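PDB 3QDH: fimbrial structural subunit from Actinomyces naeslundii, which builds the shaft of type 2 fimbriae and, as an adhesin, mediates interactions with streptococci and host cells during oral biofilm development. Local coordinates for residues 17-21 and 205-209; 184-189 and 199-205; 225-229 and 243-248; 162-166 and 177-183; 157-161 and 271-275. All coordinates share one frame. Residue numbers count along the deposited sequence, not the author numbering.

Contact 1: 17-21 and 205-209; sequences GYGVG and IAING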
# COMPACT_ATOMS: atom_id res chain seq x y z
N GLY A 17 -7.27 -1.32 -3.67
CA GLY A 17 -7.30 -2.42 -4.65
C GLY A 17 -6.42 -3.59 -4.24
O GLY A 17 -5.30 -3.41 -3.76
N TYR A 18 -6.95 -4.80 -4.44
CA TYR A 18 -6.29 -6.03 -4.01
C TYR A 18 -5.17 -6.51 -4.94
O TYR A 18 -4.35 -7.34 -4.55
CB TYR A 18 -7.30 -7.17 -3.90
CG TYR A 18 -8.39 -6.97 -2.88
CD1 TYR A 18 -8.09 -6.82 -1.53
CD2 TYR A 18 -9.73 -6.96 -3.27
CE1 TYR A 18 -9.09 -6.64 -0.59
CE2 TYR A 18 -10.74 -6.78 -2.34
CZ TYR A 18 -10.41 -6.63 -1.00
OH TYR A 18 -11.41 -6.46 -0.07
N GLY A 19 -5.16 -6.02 -6.17
CA GLY A 19 -4.24 -6.53 -7.18
C GLY A 19 -3.00 -5.71 -7.42
O GLY A 19 -2.95 -4.52 -7.10
N VAL A 20 -1.99 -6.36 -7.99
CA VAL A 20 -0.78 -5.70 -8.47
C VAL A 20 -1.12 -4.51 -9.37
O VAL A 20 -2.04 -4.58 -10.20
CB VAL A 20 0.15 -6.74 -9.19
CG1 VAL A 20 -0.55 -7.40 -10.39
CG2 VAL A 20 1.47 -6.12 -9.59
N GLY A 21 -0.40 -3.41 -9.20
CA GLY A 21 -0.70 -2.16 -9.90
C GLY A 21 -1.53 -1.20 -9.07
O GLY A 21 -1.77 -0.06 -9.48
N ILE A 205 -11.46 -7.71 -9.78
CA ILE A 205 -10.23 -7.06 -9.33
C ILE A 205 -9.33 -6.69 -10.51
O ILE A 205 -9.04 -7.52 -11.37
CB ILE A 205 -9.46 -7.97 -8.33
CG1 ILE A 205 -10.30 -8.19 -7.06
CG2 ILE A 205 -8.10 -7.39 -7.97
CD1 ILE A 205 -9.94 -9.42 -6.28
N ALA A 206 -8.90 -5.43 -10.54
CA ALA A 206 -7.99 -4.96 -11.58
C ALA A 206 -6.56 -5.46 -11.35
O ALA A 206 -5.97 -5.23 -10.29
CB ALA A 206 -8.02 -3.44 -11.68
N ILE A 207 -6.03 -6.17 -12.34
CA ILE A 207 -4.65 -6.63 -12.35
C ILE A 207 -3.90 -5.77 -13.35
O ILE A 207 -4.14 -5.86 -14.56
CB ILE A 207 -4.55 -8.14 -12.72
CG1 ILE A 207 -5.34 -9.02 -11.72
CG2 ILE A 207 -3.10 -8.59 -12.85
CD1 ILE A 207 -5.01 -8.80 -10.24
N ASN A 208 -2.99 -4.93 -12.85
CA ASN A 208 -2.34 -3.91 -13.67
C ASN A 208 -3.33 -3.12 -14.54
O ASN A 208 -3.09 -2.88 -15.73
CB ASN A 208 -1.19 -4.51 -14.51
CG ASN A 208 0.09 -4.70 -13.71
OD1 ASN A 208 0.77 -5.72 -13.84
ND2 ASN A 208 0.45 -3.71 -12.88
N GLY A 209 -4.47 -2.76 -13.95
CA GLY A 209 -5.49 -1.93 -14.61
C GLY A 209 -6.51 -2.70 -15.43
O GLY A 209 -7.50 -2.12 -15.89
O HOH W 1 -6.36 -3.96 -7.94
O HOH W 2 -4.44 -2.48 -10.99
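Two irregular loops run side by side, their end-to-end directions 17° apart, with CA atoms 5.2 Å apart at G19 and I207 and 4.5 Å at G21 and N208. One direct backbone hydrogen bond joins them, N208 N to V20 O (2.8 Å); two waters fill the gap beside it. Water 1 accepts from G19 N (3.0 Å) and donates to A206 O (2.7 Å), while water 2 links V20 O (3.3 Å) to G209 N (3.0 Å). The approach depends on glycine at G19, where a CB would collide with A206 O and I207 CD1. Around this polar strip, V20 CG1 packs on I207 CG2 (3.7 Å) and the Y18 ring meets I205, CD2 to CD1 3.9 Å; the Y18 hydroxyl is hydrogen-bonded to D238. The contact ties the N2-like domain to the SpaA-like domain: 17-21, between strands 7-8 and 23-31, also hydrogen-bonds through Y18 and V20 to strand 220-230, and Y18 and I205 both pack against Y248 of strand 245-254.

Contact 2: 184-189 and 199-205; sequences QLYKAK and DKEGDPI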
# COMPACT_ATOMS: atom_id res chain seq x y z
N GLN A 184 -11.93 -13.73 -14.44
CA GLN A 184 -12.03 -12.54 -13.60
C GLN A 184 -11.84 -12.96 -12.14
O GLN A 184 -12.30 -14.03 -11.73
CB GLN A 184 -13.38 -11.84 -13.79
CG GLN A 184 -13.58 -11.23 -15.18
CD GLN A 184 -14.69 -10.19 -15.22
OE1 GLN A 184 -15.79 -10.41 -14.71
NE2 GLN A 184 -14.40 -9.05 -15.83
N LEU A 185 -11.16 -12.12 -11.36
CA LEU A 185 -10.89 -12.41 -9.95
C LEU A 185 -11.77 -11.61 -9.00
O LEU A 185 -11.98 -10.41 -9.20
CB LEU A 185 -9.41 -12.17 -9.62
CG LEU A 185 -8.43 -13.30 -9.92
CD1 LEU A 185 -7.02 -12.76 -10.11
CD2 LEU A 185 -8.47 -14.38 -8.84
N TYR A 186 -12.28 -12.28 -7.97
CA TYR A 186 -13.15 -11.66 -6.98
C TYR A 186 -12.64 -11.85 -5.56
O TYR A 186 -11.96 -12.84 -5.25
CB TYR A 186 -14.58 -12.22 -7.08
CG TYR A 186 -15.36 -11.81 -8.31
CD1 TYR A 186 -15.29 -12.55 -9.50
CD2 TYR A 186 -16.19 -10.68 -8.29
CE1 TYR A 186 -16.01 -12.18 -10.63
CE2 TYR A 186 -16.92 -10.30 -9.42
CZ TYR A 186 -16.83 -11.06 -10.59
OH TYR A 186 -17.54 -10.68 -11.71
N LYS A 187 -12.97 -10.90 -4.69
CA LYS A 187 -12.80 -11.05 -3.25
C LYS A 187 -13.72 -12.17 -2.75
O LYS A 187 -14.88 -12.25 -3.15
CB LYS A 187 -13.15 -9.73 -2.55
CG LYS A 187 -13.11 -9.80 -1.03
CD LYS A 187 -13.83 -8.62 -0.40
CE LYS A 187 -13.93 -8.79 1.11
NZ LYS A 187 -14.80 -9.94 1.50
N ALA A 188 -13.19 -13.04 -1.89
CA ALA A 188 -13.98 -14.10 -1.26
C ALA A 188 -14.70 -13.57 -0.01
O ALA A 188 -14.19 -12.67 0.66
CB ALA A 188 -13.09 -15.28 -0.90
N LYS A 189 -15.87 -14.14 0.28
CA LYS A 189 -16.67 -13.73 1.44
C LYS A 189 -15.98 -14.14 2.74
O LYS A 189 -15.74 -13.31 3.61
CB LYS A 189 -18.09 -14.32 1.36
CG LYS A 189 -19.18 -13.40 1.94
CD LYS A 189 -20.49 -14.15 2.15
CE LYS A 189 -20.46 -15.00 3.42
NZ LYS A 189 -21.76 -15.68 3.69
N ASP A 199 -17.86 -18.79 -2.56
CA ASP A 199 -18.62 -17.58 -2.22
C ASP A 199 -17.84 -16.28 -2.44
O ASP A 199 -16.75 -16.09 -1.88
CB ASP A 199 -19.12 -17.65 -0.78
CG ASP A 199 -20.35 -18.52 -0.64
OD1 ASP A 199 -20.22 -19.67 -0.17
OD2 ASP A 199 -21.45 -18.06 -1.02
N LYS A 200 -18.40 -15.39 -3.26
CA LYS A 200 -17.73 -14.16 -3.67
C LYS A 200 -18.58 -12.91 -3.42
O LYS A 200 -19.78 -13.00 -3.17
CB LYS A 200 -17.32 -14.24 -5.15
CG LYS A 200 -18.47 -14.08 -6.15
CD LYS A 200 -18.02 -14.34 -7.58
CE LYS A 200 -19.04 -13.84 -8.60
NZ LYS A 200 -20.32 -14.60 -8.57
N GLU A 201 -17.93 -11.74 -3.48
CA GLU A 201 -18.61 -10.45 -3.44
C GLU A 201 -17.77 -9.37 -4.12
O GLU A 201 -16.57 -9.55 -4.35
CB GLU A 201 -18.96 -10.04 -1.99
CG GLU A 201 -17.77 -9.61 -1.14
CD GLU A 201 -18.17 -9.18 0.27
OE1 GLU A 201 -17.44 -9.53 1.22
OE2 GLU A 201 -19.21 -8.51 0.43
N GLY A 202 -18.41 -8.25 -4.46
CA GLY A 202 -17.73 -7.11 -5.05
C GLY A 202 -17.56 -7.20 -6.56
O GLY A 202 -18.02 -8.16 -7.19
N ASP A 203 -16.91 -6.20 -7.14
CA ASP A 203 -16.61 -6.18 -8.56
C ASP A 203 -15.29 -6.89 -8.86
O ASP A 203 -14.50 -7.15 -7.94
CB ASP A 203 -16.58 -4.73 -9.07
CG ASP A 203 -17.96 -4.10 -9.14
OD1 ASP A 203 -18.94 -4.73 -8.68
OD2 ASP A 203 -18.07 -2.96 -9.65
N PRO A 204 -15.04 -7.24 -10.14
CA PRO A 204 -13.76 -7.85 -10.53
C PRO A 204 -12.54 -7.02 -10.12
O PRO A 204 -12.60 -5.78 -10.13
CB PRO A 204 -13.87 -7.91 -12.06
CG PRO A 204 -15.32 -8.05 -12.31
CD PRO A 204 -16.00 -7.23 -11.26
N ILE A 205 -11.46 -7.71 -9.78
CA ILE A 205 -10.23 -7.06 -9.33
C ILE A 205 -9.33 -6.69 -10.51
O ILE A 205 -9.04 -7.52 -11.37
CB ILE A 205 -9.46 -7.97 -8.33
CG1 ILE A 205 -10.30 -8.19 -7.06
CG2 ILE A 205 -8.10 -7.39 -7.97
CD1 ILE A 205 -9.94 -9.42 -6.28
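Four hydrogen bonds hold 199-205 along the end of strand 182-188, three of them between backbones. I205 N gives to L185 O (2.8 Å), E201 N to K187 O (3.1 Å) and K189 N to D199 O (3.0 Å). Three carbonyl oxygens also receive CA-H...O contacts: L185 O from P204 CA (3.4 Å), K187 O from K200 CA (3.5 Å) and D199 O from A188 CA (3.5 Å). A188 and K200 form an antiparallel non-hydrogen-bonded pair with CA atoms 4.5 Å apart. The fourth bond is charged: K187 NZ meets E201 OE1 in a 2.7 Å salt bridge and also gives to A188 O (2.9 Å), so the ammonium serves two acceptors. The Y186 ring is sandwiched, with K200 CE 3.9 Å from its centroid in a CH-pi contact over one face and P204 over the other; K200 NZ, 5.4 Å from the centroid, adds at most a weak cation-pi attraction. I205, its CB directed at 184-189, packs its CD1 4.4 Å from L185 CB and also touches Y248. Backbone bonds thus run the length of the contact, the salt bridge and K200/Y186/P204 packing serving its exposed side and I205 its buried end.

Contact 3: 225-229 and 243-248; sequences GLFIS and ATARCY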
# COMPACT_ATOMS: atom_id res chain seq x y z
N GLY A 225 0.85 -10.32 -8.15
CA GLY A 225 0.57 -9.88 -6.79
C GLY A 225 -0.89 -9.77 -6.45
O GLY A 225 -1.65 -9.10 -7.16
N LEU A 226 -1.28 -10.44 -5.37
CA LEU A 226 -2.59 -10.25 -4.74
C LEU A 226 -2.38 -10.04 -3.24
O LEU A 226 -1.53 -10.68 -2.64
CB LEU A 226 -3.51 -11.46 -4.98
CG LEU A 226 -4.10 -11.64 -6.39
CD1 LEU A 226 -4.66 -13.05 -6.56
CD2 LEU A 226 -5.19 -10.62 -6.70
N PHE A 227 -3.16 -9.13 -2.65
CA PHE A 227 -3.06 -8.81 -1.22
C PHE A 227 -3.44 -10.00 -0.34
O PHE A 227 -4.40 -10.71 -0.63
CB PHE A 227 -3.93 -7.59 -0.91
CG PHE A 227 -4.02 -7.26 0.56
CD1 PHE A 227 -2.93 -6.70 1.23
CD2 PHE A 227 -5.20 -7.50 1.26
CE1 PHE A 227 -3.02 -6.38 2.58
CE2 PHE A 227 -5.30 -7.19 2.61
CZ PHE A 227 -4.21 -6.63 3.27
N ILE A 228 -2.68 -10.22 0.73
CA ILE A 228 -2.98 -11.31 1.66
C ILE A 228 -3.47 -10.78 3.01
O ILE A 228 -4.56 -11.15 3.46
CB ILE A 228 -1.76 -12.25 1.84
CG1 ILE A 228 -1.55 -13.05 0.55
CG2 ILE A 228 -1.97 -13.21 3.02
CD1 ILE A 228 -0.29 -13.86 0.54
N SER A 229 -2.66 -9.92 3.63
CA SER A 229 -2.93 -9.39 4.97
C SER A 229 -1.92 -8.29 5.30
O SER A 229 -0.89 -8.16 4.63
CB SER A 229 -2.80 -10.49 6.02
OG SER A 229 -1.44 -10.82 6.21
N ALA A 243 -2.11 -13.44 9.35
CA ALA A 243 -2.41 -14.41 8.28
C ALA A 243 -1.36 -14.41 7.17
O ALA A 243 -0.86 -13.35 6.75
CB ALA A 243 -3.80 -14.18 7.73
N THR A 244 -1.02 -15.61 6.71
CA THR A 244 -0.00 -15.81 5.68
C THR A 244 -0.62 -16.35 4.39
O THR A 244 0.10 -16.71 3.45
CB THR A 244 1.08 -16.81 6.15
OG1 THR A 244 0.45 -17.99 6.68
CG2 THR A 244 1.98 -16.19 7.21
N ALA A 245 -1.95 -16.42 4.36
CA ALA A 245 -2.71 -16.88 3.20
C ALA A 245 -4.08 -16.22 3.18
O ALA A 245 -4.64 -15.94 4.23
CB ALA A 245 -2.84 -18.41 3.21
N ARG A 246 -4.61 -15.97 1.98
CA ARG A 246 -5.94 -15.36 1.81
C ARG A 246 -6.68 -15.99 0.64
O ARG A 246 -6.07 -16.33 -0.38
CB ARG A 246 -5.83 -13.84 1.62
CG ARG A 246 -7.16 -13.10 1.74
CD ARG A 246 -7.05 -11.64 1.32
NE ARG A 246 -8.37 -11.05 1.06
CZ ARG A 246 -8.96 -10.12 1.80
NH1 ARG A 246 -8.35 -9.62 2.88
NH2 ARG A 246 -10.16 -9.67 1.46
N CYS A 247 -8.00 -16.14 0.79
CA CYS A 247 -8.87 -16.72 -0.24
C CYS A 247 -9.38 -15.69 -1.24
O CYS A 247 -9.76 -14.57 -0.87
CB CYS A 247 -10.08 -17.42 0.38
SG CYS A 247 -9.74 -18.76 1.52
N TYR A 248 -9.39 -16.09 -2.51
CA TYR A 248 -10.04 -15.35 -3.58
C TYR A 248 -10.93 -16.30 -4.39
O TYR A 248 -10.88 -17.52 -4.20
CB TYR A 248 -9.00 -14.70 -4.49
CG TYR A 248 -8.31 -13.49 -3.91
CD1 TYR A 248 -8.76 -12.21 -4.21
CD2 TYR A 248 -7.19 -13.62 -3.09
CE1 TYR A 248 -8.13 -11.08 -3.69
CE2 TYR A 248 -6.54 -12.50 -2.56
CZ TYR A 248 -7.03 -11.23 -2.87
OH TYR A 248 -6.41 -10.11 -2.38
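Strands 225-229 and 245-248 meet face to face through side chains that reach for the opposite backbone, their axes 6.0 Å apart at closest approach and 129° apart in direction. Y248 OH gives a 2.7 Å hydrogen bond to F227 O, and S229 OG does the same to A243 O (2.7 Å); no backbone pair is bonded between the segments. R246 extends between these two bonds, its CD 3.4 Å from F227 O and 3.3 Å from I228 O, while its guanidinium is held by Y192 and D238. Van der Waals contacts complete it: L226 CD2 lies over one face of the Y248 ring, L226 CB is 4.0 Å from Y248 CE2, and I228 CG2 lies against the backbone at A245 N (3.5 Å). Beside strand 154-165, I228 and S229 both face R157, a classic beta bulge. A disulfide ties C247 to C196 in the loop after strand 182-188. Such packing of two sheets is that of a beta sandwich, here the CnaB-type, reverse-IgG fold of the C-terminal domain.

Contact 4: 162-166 and 177-183; sequences LIKKV and GLQGAQF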
# COMPACT_ATOMS: atom_id res chain seq x y z
N LEU A 162 -0.53 -18.28 -10.44
CA LEU A 162 -0.33 -18.74 -11.81
C LEU A 162 -1.48 -19.66 -12.18
O LEU A 162 -1.71 -20.68 -11.54
CB LEU A 162 1.03 -19.42 -11.98
CG LEU A 162 1.46 -20.01 -13.34
CD1 LEU A 162 1.15 -19.09 -14.53
CD2 LEU A 162 2.94 -20.38 -13.34
N ILE A 163 -2.22 -19.25 -13.21
CA ILE A 163 -3.36 -20.01 -13.72
C ILE A 163 -2.94 -20.69 -15.02
O ILE A 163 -2.28 -20.08 -15.86
CB ILE A 163 -4.58 -19.07 -13.98
CG1 ILE A 163 -4.97 -18.33 -12.69
CG2 ILE A 163 -5.77 -19.85 -14.53
CD1 ILE A 163 -5.71 -17.02 -12.92
N LYS A 164 -3.31 -21.96 -15.17
CA LYS A 164 -3.10 -22.68 -16.43
C LYS A 164 -4.39 -23.32 -16.94
O LYS A 164 -5.00 -24.14 -16.24
CB LYS A 164 -1.99 -23.73 -16.30
CG LYS A 164 -1.49 -24.28 -17.64
CD LYS A 164 -0.28 -25.18 -17.48
CE LYS A 164 0.24 -25.64 -18.83
NZ LYS A 164 1.55 -26.35 -18.71
N LYS A 165 -4.81 -22.92 -18.14
CA LYS A 165 -5.96 -23.53 -18.80
C LYS A 165 -5.45 -24.62 -19.74
O LYS A 165 -4.62 -24.36 -20.61
CB LYS A 165 -6.76 -22.47 -19.58
CG LYS A 165 -8.13 -22.94 -20.09
CD LYS A 165 -9.12 -23.11 -18.94
CE LYS A 165 -10.46 -23.63 -19.42
NZ LYS A 165 -10.37 -24.99 -20.04
N VAL A 166 -5.93 -25.85 -19.54
CA VAL A 166 -5.47 -27.00 -20.33
C VAL A 166 -6.63 -27.80 -20.93
O VAL A 166 -7.69 -27.94 -20.31
CB VAL A 166 -4.53 -27.96 -19.51
CG1 VAL A 166 -3.20 -27.28 -19.19
CG2 VAL A 166 -5.22 -28.47 -18.25
N GLY A 177 -1.50 -26.13 -23.10
CA GLY A 177 -2.19 -24.91 -22.70
C GLY A 177 -3.13 -24.37 -23.75
O GLY A 177 -2.85 -24.46 -24.95
N LEU A 178 -4.24 -23.79 -23.31
CA LEU A 178 -5.25 -23.23 -24.21
C LEU A 178 -5.31 -21.70 -24.12
O LEU A 178 -5.66 -21.13 -23.07
CB LEU A 178 -6.63 -23.83 -23.94
CG LEU A 178 -6.79 -25.36 -23.90
CD1 LEU A 178 -8.22 -25.72 -23.56
CD2 LEU A 178 -6.37 -26.01 -25.22
N GLN A 179 -4.99 -21.06 -25.25
CA GLN A 179 -5.00 -19.61 -25.39
C GLN A 179 -6.42 -19.05 -25.51
O GLN A 179 -7.32 -19.71 -26.04
CB GLN A 179 -4.18 -19.22 -26.63
CG GLN A 179 -3.86 -17.73 -26.77
CD GLN A 179 -2.88 -17.43 -27.90
OE1 GLN A 179 -2.51 -18.31 -28.68
NE2 GLN A 179 -2.46 -16.18 -27.99
N GLY A 180 -6.61 -17.83 -25.01
CA GLY A 180 -7.84 -17.08 -25.24
C GLY A 180 -8.95 -17.31 -24.24
O GLY A 180 -10.03 -16.73 -24.37
N ALA A 181 -8.71 -18.17 -23.26
CA ALA A 181 -9.64 -18.35 -22.16
C ALA A 181 -9.64 -17.09 -21.30
O ALA A 181 -8.59 -16.48 -21.09
CB ALA A 181 -9.27 -19.56 -21.33
N GLN A 182 -10.81 -16.69 -20.82
CA GLN A 182 -10.93 -15.46 -20.05
C GLN A 182 -11.46 -15.68 -18.64
O GLN A 182 -12.40 -16.45 -18.42
CB GLN A 182 -11.74 -14.40 -20.82
CG GLN A 182 -10.97 -13.79 -21.99
CD GLN A 182 -11.68 -12.62 -22.65
OE1 GLN A 182 -12.85 -12.34 -22.38
NE2 GLN A 182 -10.96 -11.92 -23.52
N PHE A 183 -10.83 -15.00 -17.68
CA PHE A 183 -11.13 -15.13 -16.26
C PHE A 183 -11.25 -13.76 -15.59
O PHE A 183 -10.76 -12.75 -16.11
CB PHE A 183 -10.03 -15.92 -15.53
CG PHE A 183 -9.95 -17.38 -15.91
CD1 PHE A 183 -10.66 -18.34 -15.18
CD2 PHE A 183 -9.14 -17.80 -16.96
CE1 PHE A 183 -10.57 -19.69 -15.52
CE2 PHE A 183 -9.05 -19.15 -17.30
CZ PHE A 183 -9.77 -20.10 -16.58
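The covalent chemistry centres on K165, whose NZ is bonded to N287 CG outside these segments: an intramolecular Lys-Asn isopeptide bond. Its nitrogen is therefore an amide, not a free ammonium. Segments 162-166 and 177-183 wrap around the aliphatic part of this lysine. The hydrogen bonding between them is slight: L178 N gives to K165 O (2.8 Å), and the same oxygen receives a CA-H...O contact from G177 CA (3.3 Å), so the two segments are pinned at the end of strand 162-165, where the CA atoms of V166 and G177 are 4.6 Å apart. Further back they diverge, reaching 9.5 Å between the CA atoms of I163 and F183, and side chains fill the space. In this apolar group I163 CG2 lies over one face of the F183 ring, 4.3 Å from CE2, while K165 CD approaches the ring edge at CZ (3.9 Å) and K165 CG rests on A181 CB (3.8 Å). L178 CD1 makes plain van der Waals contacts with K165 NZ (4.2 Å) and V166 C (3.7 Å). T215 OG1 hydrogen-bonds to L178 O and A181 N. The chemistry implies a lysine packed among A181, F183 and I285, with the acid E252 against it, consistent with the Lys-Asn-acid arrangement of pilin isopeptide bonds, and its link to N287 fastens strand 154-165 to the C-terminal end of the domain.

Contact 5: 157-161 and 271-275; sequences RWGDL and VKIEV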
# COMPACT_ATOMS: atom_id res chain seq x y z
N ARG A 157 1.48 -7.89 3.25
CA ARG A 157 1.82 -9.20 2.70
C ARG A 157 1.09 -9.49 1.40
O ARG A 157 -0.11 -9.22 1.27
CB ARG A 157 1.54 -10.31 3.71
CG ARG A 157 2.40 -10.18 4.96
CD ARG A 157 2.57 -11.52 5.66
NE ARG A 157 3.90 -11.63 6.27
CZ ARG A 157 4.27 -11.01 7.39
NH1 ARG A 157 3.42 -10.23 8.04
NH2 ARG A 157 5.50 -11.18 7.86
N TRP A 158 1.83 -10.03 0.43
CA TRP A 158 1.35 -10.23 -0.93
C TRP A 158 1.79 -11.58 -1.48
O TRP A 158 2.86 -12.09 -1.14
CB TRP A 158 1.84 -9.09 -1.84
CG TRP A 158 1.21 -7.77 -1.50
CD1 TRP A 158 1.45 -7.00 -0.39
CD2 TRP A 158 0.23 -7.06 -2.26
NE1 TRP A 158 0.69 -5.87 -0.41
CE2 TRP A 158 -0.07 -5.87 -1.55
CE3 TRP A 158 -0.42 -7.31 -3.48
CZ2 TRP A 158 -1.00 -4.94 -2.02
CZ3 TRP A 158 -1.34 -6.38 -3.94
CH2 TRP A 158 -1.62 -5.21 -3.21
N GLY A 159 0.95 -12.16 -2.33
CA GLY A 159 1.28 -13.43 -2.98
C GLY A 159 0.90 -13.40 -4.44
O GLY A 159 0.19 -12.51 -4.90
N ASP A 160 1.37 -14.40 -5.18
CA ASP A 160 1.12 -14.44 -6.61
C ASP A 160 0.22 -15.62 -6.98
O ASP A 160 -0.08 -16.48 -6.14
CB ASP A 160 2.44 -14.47 -7.40
CG ASP A 160 3.34 -15.62 -7.01
OD1 ASP A 160 2.88 -16.57 -6.36
OD2 ASP A 160 4.54 -15.56 -7.37
N LEU A 161 -0.24 -15.64 -8.22
CA LEU A 161 -1.12 -16.69 -8.71
C LEU A 161 -0.75 -17.00 -10.15
O LEU A 161 -0.63 -16.09 -10.97
CB LEU A 161 -2.58 -16.25 -8.62
CG LEU A 161 -3.70 -17.19 -9.09
CD1 LEU A 161 -3.82 -18.42 -8.21
CD2 LEU A 161 -5.03 -16.43 -9.14
N VAL A 271 -9.49 -19.99 -4.83
CA VAL A 271 -8.02 -20.01 -4.84
C VAL A 271 -7.41 -19.48 -3.53
O VAL A 271 -7.82 -18.44 -3.02
CB VAL A 271 -7.42 -19.25 -6.06
CG1 VAL A 271 -7.73 -19.99 -7.36
CG2 VAL A 271 -7.93 -17.81 -6.13
N LYS A 272 -6.43 -20.21 -3.00
CA LYS A 272 -5.72 -19.86 -1.77
C LYS A 272 -4.36 -19.24 -2.10
O LYS A 272 -3.44 -19.94 -2.55
CB LYS A 272 -5.56 -21.09 -0.87
CG LYS A 272 -4.87 -20.84 0.48
CD LYS A 272 -4.78 -22.12 1.32
CE LYS A 272 -3.68 -23.07 0.83
NZ LYS A 272 -3.82 -24.46 1.36
N ILE A 273 -4.25 -17.94 -1.89
CA ILE A 273 -3.02 -17.19 -2.16
C ILE A 273 -2.14 -17.17 -0.91
O ILE A 273 -2.58 -16.76 0.16
CB ILE A 273 -3.34 -15.72 -2.59
CG1 ILE A 273 -4.34 -15.68 -3.76
CG2 ILE A 273 -2.06 -14.95 -2.91
CD1 ILE A 273 -3.92 -16.43 -5.02
N GLU A 274 -0.89 -17.60 -1.07
CA GLU A 274 0.04 -17.70 0.06
C GLU A 274 1.26 -16.80 -0.14
O GLU A 274 1.58 -16.43 -1.27
CB GLU A 274 0.46 -19.16 0.29
CG GLU A 274 -0.71 -20.11 0.54
CD GLU A 274 -0.37 -21.25 1.48
OE1 GLU A 274 0.65 -21.94 1.25
OE2 GLU A 274 -1.13 -21.46 2.46
N VAL A 275 1.93 -16.46 0.96
CA VAL A 275 3.05 -15.52 0.94
C VAL A 275 4.26 -16.16 0.26
O VAL A 275 4.81 -17.13 0.76
CB VAL A 275 3.45 -15.04 2.37
CG1 VAL A 275 4.52 -13.96 2.30
CG2 VAL A 275 2.25 -14.50 3.11
O HOH W 3 0.13 -18.09 -3.69
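L161 overlaps the side chains of the facing strand: its CD1 lies 3.8 Å from I273 CD1 and 4.3 Å from V271 CB, and all three residues are buried. I273 CG2 also packs on G159 CA (3.7 Å). A side chain at G159 would point toward 271-275, its CB clashing with E274 O and I273 CG2, so glycine lets the backbones close to 4.8 Å between the CA atoms of G159 and V275. G159 CA makes a CA-H...O contact with E274 O (3.5 Å), and at the edge R157 CD meets V275 CG2 (3.9 Å). Direct backbone hydrogen bonds are absent; instead water 3 donates to D160 O (2.9 Å) and accepts from E274 N (2.9 Å), bridging the strands where they separate. D160 N is buried by the contact and has no partner in the model. The strand axes approach to 5.7 Å with their directions 128° apart. W158 points away from 271-275, its NE1 hydrogen-bonded to S156. V271 and I273 also pack on Y248. The R157/V275 end is more exposed; around L161, V271 and I273 this is core packing between two sheets of a beta sandwich, as expected for the CnaB-type fold.

In the fold
Contact 3 is the most buried; its centre is about 5 Å from that of contact 5, and strand 220-230 of the one pairs with strand 154-165 of the other. Both join facing sheets, contact 3 by side-chain-to-backbone bonds, contact 5 by apolar packing and water. Contact 4 shares strand 154-165 with contact 5 and strand 182-188 with contact 2; its centre lies about 29 Å from the centre of the chain, and it carries the isopeptide lysine, whereas contact 3 holds a disulfide cysteine. Contact 2, more exposed, depends on backbone bonds and a salt bridge. Contact 1, which shares I205 with contact 2, alone joins the two domains, using glycine-rich backbone and water. None lies at the zinc site.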